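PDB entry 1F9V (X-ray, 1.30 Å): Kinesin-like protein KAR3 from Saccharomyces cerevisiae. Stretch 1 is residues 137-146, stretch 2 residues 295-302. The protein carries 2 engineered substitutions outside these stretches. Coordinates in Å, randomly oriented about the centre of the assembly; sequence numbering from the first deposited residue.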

# COMPACT_ATOMS: atom_id res chain seq x y z
N PHE A 137 -7.16 -10.87 -7.50
CA PHE A 137 -6.95 -9.47 -7.85
C PHE A 137 -8.34 -8.86 -7.92
O PHE A 137 -9.12 -9.14 -8.84
CB PHE A 137 -6.23 -9.34 -9.20
CG PHE A 137 -5.62 -7.99 -9.45
CD1 PHE A 137 -5.51 -7.04 -8.43
CD2 PHE A 137 -5.15 -7.66 -10.71
CE1 PHE A 137 -4.95 -5.79 -8.66
CE2 PHE A 137 -4.58 -6.41 -10.96
CZ PHE A 137 -4.48 -5.47 -9.93
N ILE A 138 -8.66 -8.03 -6.93
CA ILE A 138 -9.96 -7.39 -6.87
C ILE A 138 -9.83 -5.89 -6.75
O ILE A 138 -8.73 -5.35 -6.60
CB ILE A 138 -10.76 -7.89 -5.62
CG1 ILE A 138 -10.05 -7.46 -4.34
CG2 ILE A 138 -10.89 -9.42 -5.65
CD1 ILE A 138 -10.88 -7.62 -3.07
N GLU A 139 -10.96 -5.21 -6.83
CA GLU A 139 -10.99 -3.78 -6.66
C GLU A 139 -12.22 -3.47 -5.82
O GLU A 139 -13.20 -4.22 -5.83
CB GLU A 139 -11.08 -3.06 -8.01
CG GLU A 139 -12.49 -2.70 -8.41
CD GLU A 139 -12.57 -1.97 -9.74
OE1 GLU A 139 -11.51 -1.57 -10.28
OE2 GLU A 139 -13.70 -1.82 -10.25
N ILE A 140 -12.15 -2.38 -5.06
CA ILE A 140 -13.28 -1.94 -4.27
C ILE A 140 -13.63 -0.59 -4.86
O ILE A 140 -12.81 0.33 -4.88
CB ILE A 140 -12.93 -1.79 -2.77
CG1 ILE A 140 -12.77 -3.18 -2.14
CG2 ILE A 140 -14.03 -1.03 -2.05
CD1 ILE A 140 -12.23 -3.16 -0.73
N TYR A 141 -14.85 -0.48 -5.38
CA TYR A 141 -15.33 0.76 -5.98
C TYR A 141 -16.69 1.06 -5.38
O TYR A 141 -17.62 0.24 -5.46
CB TYR A 141 -15.45 0.62 -7.50
CG TYR A 141 -16.00 1.86 -8.15
CD1 TYR A 141 -15.35 3.09 -8.03
CD2 TYR A 141 -17.21 1.83 -8.86
CE1 TYR A 141 -15.87 4.25 -8.58
CE2 TYR A 141 -17.74 3.00 -9.42
CZ TYR A 141 -17.07 4.20 -9.27
OH TYR A 141 -17.59 5.36 -9.80
N ASN A 142 -16.82 2.24 -4.76
CA ASN A 142 -18.06 2.63 -4.13
C ASN A 142 -18.44 1.58 -3.10
O ASN A 142 -19.60 1.20 -2.97
CB ASN A 142 -19.18 2.76 -5.17
CG ASN A 142 -19.22 4.14 -5.78
OD1 ASN A 142 -18.67 5.08 -5.22
ND2 ASN A 142 -19.87 4.26 -6.93
N GLU A 143 -17.42 1.09 -2.39
CA GLU A 143 -17.58 0.09 -1.33
C GLU A 143 -18.09 -1.28 -1.79
O GLU A 143 -18.58 -2.07 -0.97
CB GLU A 143 -18.47 0.66 -0.21
CG GLU A 143 -17.86 1.85 0.53
CD GLU A 143 -16.51 1.54 1.18
OE1 GLU A 143 -16.49 1.15 2.37
OE2 GLU A 143 -15.46 1.67 0.51
N ASN A 144 -17.98 -1.56 -3.08
CA ASN A 144 -18.40 -2.84 -3.64
C ASN A 144 -17.16 -3.55 -4.18
O ASN A 144 -16.30 -2.93 -4.79
CB ASN A 144 -19.39 -2.64 -4.79
CG ASN A 144 -20.73 -2.13 -4.33
OD1 ASN A 144 -21.35 -1.29 -4.98
ND2 ASN A 144 -21.20 -2.62 -3.19
N ILE A 145 -17.08 -4.86 -3.96
CA ILE A 145 -15.95 -5.65 -4.43
C ILE A 145 -16.21 -6.11 -5.86
O ILE A 145 -17.31 -6.55 -6.19
CB ILE A 145 -15.72 -6.89 -3.54
CG1 ILE A 145 -15.17 -6.45 -2.18
CG2 ILE A 145 -14.76 -7.87 -4.22
CD1 ILE A 145 -15.09 -7.56 -1.14
N VAL A 146 -15.19 -5.99 -6.70
CA VAL A 146 -15.26 -6.41 -8.09
C VAL A 146 -14.07 -7.34 -8.34
O VAL A 146 -12.96 -7.06 -7.93
CB VAL A 146 -15.16 -5.21 -9.07
CG1 VAL A 146 -15.06 -5.71 -10.50
CG2 VAL A 146 -16.37 -4.31 -8.91
N ASN A 295 -16.16 -0.10 9.57
CA ASN A 295 -16.63 1.14 8.96
C ASN A 295 -16.32 1.30 7.47
O ASN A 295 -16.77 2.26 6.85
CB ASN A 295 -16.10 2.34 9.74
CG ASN A 295 -16.88 2.60 11.01
OD1 ASN A 295 -16.73 3.64 11.65
ND2 ASN A 295 -17.72 1.64 11.40
N SER A 296 -15.54 0.39 6.90
CA SER A 296 -15.24 0.46 5.48
C SER A 296 -15.00 -0.94 4.94
O SER A 296 -14.58 -1.84 5.67
CB SER A 296 -14.04 1.38 5.20
OG SER A 296 -12.81 0.69 5.37
N LYS A 297 -15.27 -1.12 3.66
CA LYS A 297 -15.10 -2.43 3.03
C LYS A 297 -13.64 -2.87 3.06
O LYS A 297 -13.34 -4.02 3.38
CB LYS A 297 -15.61 -2.38 1.59
CG LYS A 297 -15.67 -3.73 0.90
CD LYS A 297 -16.66 -4.65 1.60
CE LYS A 297 -17.97 -4.69 0.86
NZ LYS A 297 -18.84 -5.80 1.34
N LEU A 298 -12.72 -1.96 2.74
CA LEU A 298 -11.30 -2.30 2.71
C LEU A 298 -10.74 -2.74 4.06
O LEU A 298 -10.05 -3.75 4.13
CB LEU A 298 -10.48 -1.11 2.21
CG LEU A 298 -8.96 -1.35 2.11
CD1 LEU A 298 -8.65 -2.33 0.99
CD2 LEU A 298 -8.26 -0.02 1.88
N THR A 299 -11.02 -1.98 5.12
CA THR A 299 -10.50 -2.34 6.43
C THR A 299 -11.17 -3.60 6.97
O THR A 299 -10.54 -4.39 7.67
CB THR A 299 -10.65 -1.18 7.46
OG1 THR A 299 -12.02 -0.74 7.51
CG2 THR A 299 -9.76 0.00 7.07
N TYR A 300 -12.45 -3.78 6.64
CA TYR A 300 -13.17 -4.96 7.11
C TYR A 300 -12.59 -6.20 6.42
O TYR A 300 -12.32 -7.22 7.07
CB TYR A 300 -14.65 -4.83 6.79
CG TYR A 300 -15.46 -5.99 7.30
CD1 TYR A 300 -15.39 -6.39 8.64
CD2 TYR A 300 -16.28 -6.72 6.44
CE1 TYR A 300 -16.12 -7.50 9.10
CE2 TYR A 300 -17.00 -7.82 6.89
CZ TYR A 300 -16.91 -8.20 8.21
OH TYR A 300 -17.60 -9.32 8.64
N LEU A 301 -12.38 -6.10 5.12
CA LEU A 301 -11.82 -7.21 4.36
C LEU A 301 -10.44 -7.62 4.87
O LEU A 301 -10.13 -8.80 4.97
CB LEU A 301 -11.71 -6.83 2.88
CG LEU A 301 -10.90 -7.79 2.00
CD1 LEU A 301 -11.68 -9.08 1.81
CD2 LEU A 301 -10.62 -7.16 0.64
N LEU A 302 -9.62 -6.62 5.20
CA LEU A 302 -8.25 -6.87 5.63
C LEU A 302 -7.96 -6.96 7.12
O LEU A 302 -6.80 -7.04 7.51
CB LEU A 302 -7.33 -5.79 5.03
CG LEU A 302 -7.39 -5.65 3.51
CD1 LEU A 302 -6.54 -4.45 3.07
CD2 LEU A 302 -6.88 -6.94 2.86
O HOH W 1 -13.17 0.65 1.49
O HOH W 2 -16.16 3.82 3.96

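Stretch 1 is a beta hairpin. Strand 137-141 runs into a type I' turn from Tyr141 to Asn144, and strand 144-146 returns beside it. Four backbone hydrogen bonds join the two arms. Tyr141 N to Asn144 O (2.9 Å) and Asn144 N to Tyr141 O (3.0 Å) close the turn. Glu139 N to Val146 O (2.9 Å) and Val146 N to Glu139 O (2.8 Å) tie the arms further along. Asn142 and Glu143 sit at the turn with positive phi, 57° and 64°, as a type I' turn requires.

Stretch 2 enters a helix at Lys297, with Ser296 at the N-cap position. The helix lies over one face of the hairpin. Its axis and that of strand 137-141 make an angle of 142° between their N-to-C directions and come within 10.2 Å. The backbones are nearer at the turn. Glu143 CA and Lys297 CA are 5.6 Å apart, while Ile140 CA and Leu298 CA are 7.3 Å apart.

Alternation along the strand decides which residues meet the helix. Ile138 and Ile140 point toward it. Phe137, Glu139 and Tyr141 are out of its reach. On the second arm Ile145 also points toward the helix.

Glu143 makes the direct polar link. Its CA-to-CB bond points sideways, but chi1 and chi2 are both m (-65° and -59°), and the folded chain brings the carboxylate to the start of the helix. There Glu143 OE1 accepts a hydrogen bond from Lys297 N at 2.9 Å, with a nearly straight angle of 167°. Amides in the first turn of a helix lack the usual backbone acceptor, so a carboxylate suits this site. The other oxygen works through water. Water 1 donates to Glu143 OE2 at 2.7 Å and accepts from Leu298 N at 2.9 Å. Two successive helix amides are thus served by one carboxylate. Water 2 adds a weak bridge, donating to Glu143 OE1 at 3.1 Å and to Asn295 O at 3.3 Å.

Lys297 has the largest area covered by the other stretch. Chi1 is t, chi2 is p and chi3 is off, at 100°, and the methylene chain lies against the hairpin. Lys297 CG is 3.8 Å from Ile140 CD1 and 4.1 Å from Ile145 CG1. These are contacts of carbon with carbon. Further out, Lys297 CE lies 3.3 Å from Glu143 O, the nearest approach of this side chain to stretch 1. The amine, NZ, has no bonding partner in stretch 1.

The isoleucines complete the apolar layer. Ile140 has chi1 m and chi2 t, an extended path from CA through CG1 to CD1. Ile140 CD1 reaches the helix, 3.7 Å from Leu298 CA and 4.0 Å from Leu298 CB. Ile145 has the same rotamers. Ile138 differs, with chi1 p and chi2 t. Ile138 CD1 meets Leu301 CD2 at 3.7 Å, one helical turn beyond Lys297. Leu301 has chi1 t and chi2 p and points toward the hairpin. Thr299, within that turn, has its CA-to-CB bond pointing away from the hairpin.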